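PDB 3C8T: fumarate lyase from Mesorhizobium sp., which belongs to the fumarate lyase family of largely helical enzymes and is found here as an assembly of four chains. Local coordinates for residues Leu134-Leu137 with Ala138-His141; Tyr162-Ala165 with Val166-Ser169. All coordinates share one frame; numbering follows the deposited sequence.

How the interactions relate
Two turns of helix from one core show how surroundings shape a local contact. Interaction 1 ends helix 104-140 and is only partly buried; interaction 2 lies near the start of helix 160-185, where every residue is buried. The two helices pack on each other, and the centres of the two contacts lie about 9 Å apart: Leu134 CD2 reaches Trp167 CE3 at 3.6 Å, and Leu137 CB meets Ala164 CB at 3.9 Å. Chemistry follows place. Residues 134-141 are joined mainly through the backbone, with exposed Arg139 and Asn140 near the end of the helix, whereas residues 162-169 add aromatic packing, an internal hydroxyl bond and a lysine paired with a second subunit.

Interaction 1: Leu134-Leu137 with Ala138-His141; sequences LAAL and ARNH
Arg139 and Ala135 meet one turn apart in the last stretch of alpha-helix 104-140, part of the helical core of this fumarate lyase family member. Arg139 N donates to Ala135 O at 2.9 Å, and the same oxygen lies over one face of the guanidinium, 3.9 Å from Arg139 CZ. The side chain leaves with CG opposite the backbone N (chi1 -172°) and then bends sharply at chi3 (21°), which folds the flat group back over the preceding turn and brings Arg139 NH2 to 3.6 Å from Ala136 CA. Matching i to i+4 bonds run from Ala138 N to Leu134 O and from Asn140 N to Ala136 O. His141 is the first residue to depart from helical backbone angles, yet its N still bonds Leu137 O. Further out, Leu134 and Leu137 pack on helices 160-185 and 315-344, while Ala135 and the Arg139 side chain touch Leu440 of helix 432-440. His141 ND1 is hydrogen-bonded to Thr144 OG1, which ties the imidazole to the chain just beyond the helix. The His141 ring presents an edge to Leu137 O, with His141 CD2 3.8 Å from that oxygen.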
loop_
_atom_site.group_PDB
_atom_site.type_symbol
_atom_site.label_atom_id
_atom_site.label_comp_id
_atom_site.label_asym_id
_atom_site.label_seq_id
_atom_site.Cartn_x
_atom_site.Cartn_y
_atom_site.Cartn_z
ATOM N N LEU A 134 -0.639 -30.484 -4.946
ATOM C CA LEU A 134 -0.511 -30.006 -6.311
ATOM C C LEU A 134 0.112 -31.060 -7.231
ATOM O O LEU A 134 -0.370 -31.268 -8.393
ATOM C CB LEU A 134 0.258 -28.679 -6.397
ATOM C CG LEU A 134 -0.499 -27.458 -5.875
ATOM C CD1 LEU A 134 0.426 -26.213 -5.738
ATOM C CD2 LEU A 134 -1.700 -27.176 -6.772
ATOM N N ALA A 135 1.160 -31.723 -6.727
ATOM C CA ALA A 135 1.768 -32.814 -7.484
ATOM C C ALA A 135 0.739 -33.947 -7.778
ATOM O O ALA A 135 0.696 -34.499 -8.877
ATOM C CB ALA A 135 3.000 -33.330 -6.779
ATOM N N ALA A 136 -0.122 -34.263 -6.827
ATOM C CA ALA A 136 -1.154 -35.276 -7.077
ATOM C C ALA A 136 -2.080 -34.815 -8.193
ATOM O O ALA A 136 -2.372 -35.580 -9.111
ATOM C CB ALA A 136 -1.946 -35.616 -5.794
ATOM N N LEU A 137 -2.534 -33.571 -8.128
ATOM C CA LEU A 137 -3.435 -33.038 -9.158
ATOM C C LEU A 137 -2.749 -33.022 -10.516
ATOM O O LEU A 137 -3.334 -33.407 -11.507
ATOM C CB LEU A 137 -3.929 -31.631 -8.822
ATOM C CG LEU A 137 -4.880 -31.475 -7.624
ATOM C CD1 LEU A 137 -4.991 -29.997 -7.253
ATOM C CD2 LEU A 137 -6.267 -32.031 -7.937
ATOM N N ALA A 138 -1.504 -32.572 -10.543
ATOM C CA ALA A 138 -0.737 -32.507 -11.770
ATOM C C ALA A 138 -0.605 -33.901 -12.403
ATOM O O ALA A 138 -0.760 -34.061 -13.617
ATOM C CB ALA A 138 0.623 -31.938 -11.486
ATOM N N ARG A 139 -0.295 -34.894 -11.559
ATOM C CA ARG A 139 -0.071 -36.271 -12.007
ATOM C C ARG A 139 -1.395 -36.872 -12.496
ATOM O O ARG A 139 -1.502 -37.252 -13.671
ATOM C CB ARG A 139 0.534 -37.095 -10.871
ATOM C CG ARG A 139 0.995 -38.462 -11.249
ATOM C CD ARG A 139 1.604 -39.182 -9.970
ATOM N NE ARG A 139 1.193 -38.666 -8.633
ATOM C CZ ARG A 139 2.003 -38.046 -7.756
ATOM N NH1 ARG A 139 3.278 -37.810 -8.055
ATOM N NH2 ARG A 139 1.531 -37.664 -6.575
ATOM N N ASN A 140 -2.406 -36.918 -11.630
ATOM C CA ASN A 140 -3.692 -37.533 -12.018
ATOM C C ASN A 140 -4.384 -36.881 -13.227
ATOM O O ASN A 140 -5.059 -37.563 -13.990
ATOM C CB ASN A 140 -4.673 -37.571 -10.846
ATOM C CG ASN A 140 -4.121 -38.328 -9.623
ATOM O OD1 ASN A 140 -3.191 -39.147 -9.733
ATOM N ND2 ASN A 140 -4.699 -38.042 -8.452
ATOM N N HIS A 141 -4.183 -35.573 -13.435
ATOM C CA HIS A 141 -4.883 -34.867 -14.523
ATOM C C HIS A 141 -3.972 -34.442 -15.631
ATOM O O HIS A 141 -4.322 -33.593 -16.461
ATOM C CB HIS A 141 -5.762 -33.733 -13.945
ATOM C CG HIS A 141 -6.870 -34.262 -13.094
ATOM N ND1 HIS A 141 -7.964 -34.904 -13.633
ATOM C CD2 HIS A 141 -7.005 -34.357 -11.750
ATOM C CE1 HIS A 141 -8.751 -35.326 -12.659
ATOM N NE2 HIS A 141 -8.201 -34.993 -11.505
#

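Interaction 2: Tyr162-Ala165 with Val166-Ser169; sequences YKAA and VWLS
Val166 rests a methyl on the ring of Tyr162, a CH-pi contact between residues four apart in alpha-helix 160-185, which packs against helices 104-140, 229-255 and 432-440 of the largely helical lyase fold. Val166 CG2 stands 4.2 Å from the centroid of the Tyr162 ring, 25° off its normal. It is displaced toward the phenolic end, and Val166 CG2 comes within 3.8 Å of Tyr162 CZ. With CG1 placed opposite the backbone N (chi1 160°), Val166 turns CG2 back toward the preceding turn and the aromatic face.

The next pair, Lys163 and Trp167, is arranged differently. The indole lies with one face over Lys163 O, displaced from the ring centre, and Trp167 CG is 3.4 Å from Lys163 O. The same carbonyl receives Trp167 N in a nearly straight bond (172°) and a weak second one from Val166 N. The lysine chain, bent at its last two torsions, runs at a slant across the indole, bringing Lys163 CE to 4.0 Å from Trp167 CZ2. Both polar ends then converge on Asp251: Lys163 NZ as a salt bridge, Trp167 NE1 as a hydrogen bond. Lys163 NZ also forms a salt bridge with Glu312 of the second subunit, so this buried amine is paired with carboxylates from both sides of a subunit interface.

Along the helix, Leu168 N binds Ala164 O, and Leu168 packs against helices 104-140 and 432-440. Ala165 and Ser169 instead touch Ile222 of the second subunit. The Ser169 hydroxyl folds back onto its own helix, Ser169 OG donating to Val166 O at 2.7 Å.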
loop_
_atom_site.group_PDB
_atom_site.type_symbol
_atom_site.label_atom_id
_atom_site.label_comp_id
_atom_site.label_asym_id
_atom_site.label_seq_id
_atom_site.Cartn_x
_atom_site.Cartn_y
_atom_site.Cartn_z
ATOM N N TYR A 162 -1.527 -29.756 -16.399
ATOM C CA TYR A 162 -0.652 -28.685 -16.823
ATOM C C TYR A 162 -0.856 -27.431 -15.940
ATOM O O TYR A 162 0.129 -26.913 -15.374
ATOM C CB TYR A 162 -0.763 -28.388 -18.325
ATOM C CG TYR A 162 -0.129 -27.038 -18.687
ATOM C CD1 TYR A 162 1.214 -26.940 -19.030
ATOM C CD2 TYR A 162 -0.898 -25.847 -18.634
ATOM C CE1 TYR A 162 1.782 -25.687 -19.316
ATOM C CE2 TYR A 162 -0.357 -24.607 -18.914
ATOM C CZ TYR A 162 0.981 -24.524 -19.248
ATOM O OH TYR A 162 1.493 -23.270 -19.517
ATOM N N LYS A 163 -2.112 -26.979 -15.790
ATOM C CA LYS A 163 -2.445 -25.884 -14.855
ATOM C C LYS A 163 -1.928 -26.125 -13.447
ATOM O O LYS A 163 -1.373 -25.231 -12.839
ATOM C CB LYS A 163 -3.972 -25.622 -14.777
ATOM C CG LYS A 163 -4.539 -24.923 -15.994
ATOM C CD LYS A 163 -5.997 -24.359 -15.732
ATOM C CE LYS A 163 -6.043 -23.307 -14.594
ATOM N NZ LYS A 163 -4.935 -22.313 -14.835
ATOM N N ALA A 164 -2.172 -27.317 -12.900
ATOM C CA ALA A 164 -1.674 -27.632 -11.563
ATOM C C ALA A 164 -0.144 -27.597 -11.509
ATOM O O ALA A 164 0.428 -27.213 -10.484
ATOM C CB ALA A 164 -2.222 -28.992 -11.070
ATOM N N ALA A 165 0.531 -27.981 -12.598
ATOM C CA ALA A 165 2.002 -27.983 -12.618
ATOM C C ALA A 165 2.578 -26.587 -12.566
ATOM O O ALA A 165 3.663 -26.385 -11.981
ATOM C CB ALA A 165 2.541 -28.712 -13.829
ATOM N N VAL A 166 1.873 -25.646 -13.202
ATOM C CA VAL A 166 2.240 -24.239 -13.189
ATOM C C VAL A 166 2.131 -23.687 -11.737
ATOM O O VAL A 166 3.065 -23.036 -11.237
ATOM C CB VAL A 166 1.357 -23.457 -14.187
ATOM C CG1 VAL A 166 1.334 -21.922 -13.870
ATOM C CG2 VAL A 166 1.813 -23.713 -15.621
ATOM N N TRP A 167 0.997 -23.947 -11.087
ATOM C CA TRP A 167 0.782 -23.566 -9.695
ATOM C C TRP A 167 1.891 -24.185 -8.834
ATOM O O TRP A 167 2.500 -23.519 -8.017
ATOM C CB TRP A 167 -0.563 -24.115 -9.204
ATOM C CG TRP A 167 -1.812 -23.582 -9.886
ATOM C CD1 TRP A 167 -1.950 -22.402 -10.590
ATOM C CD2 TRP A 167 -3.113 -24.160 -9.824
ATOM N NE1 TRP A 167 -3.265 -22.255 -11.020
ATOM C CE2 TRP A 167 -3.993 -23.320 -10.552
ATOM C CE3 TRP A 167 -3.626 -25.331 -9.249
ATOM C CZ2 TRP A 167 -5.349 -23.614 -10.706
ATOM C CZ3 TRP A 167 -4.969 -25.632 -9.422
ATOM C CH2 TRP A 167 -5.816 -24.769 -10.152
ATOM N N LEU A 168 2.143 -25.478 -9.029
ATOM C CA LEU A 168 3.165 -26.170 -8.300
ATOM C C LEU A 168 4.574 -25.530 -8.435
ATOM O O LEU A 168 5.329 -25.457 -7.445
ATOM C CB LEU A 168 3.206 -27.640 -8.758
ATOM C CG LEU A 168 4.287 -28.567 -8.178
ATOM C CD1 LEU A 168 4.304 -28.584 -6.577
ATOM C CD2 LEU A 168 4.198 -29.987 -8.788
ATOM N N SER A 169 4.924 -25.087 -9.647
ATOM C CA SER A 169 6.260 -24.597 -9.926
ATOM C C SER A 169 6.670 -23.402 -9.073
ATOM O O SER A 169 7.830 -23.315 -8.639
ATOM C CB SER A 169 6.431 -24.271 -11.406
ATOM O OG SER A 169 5.732 -23.085 -11.724
#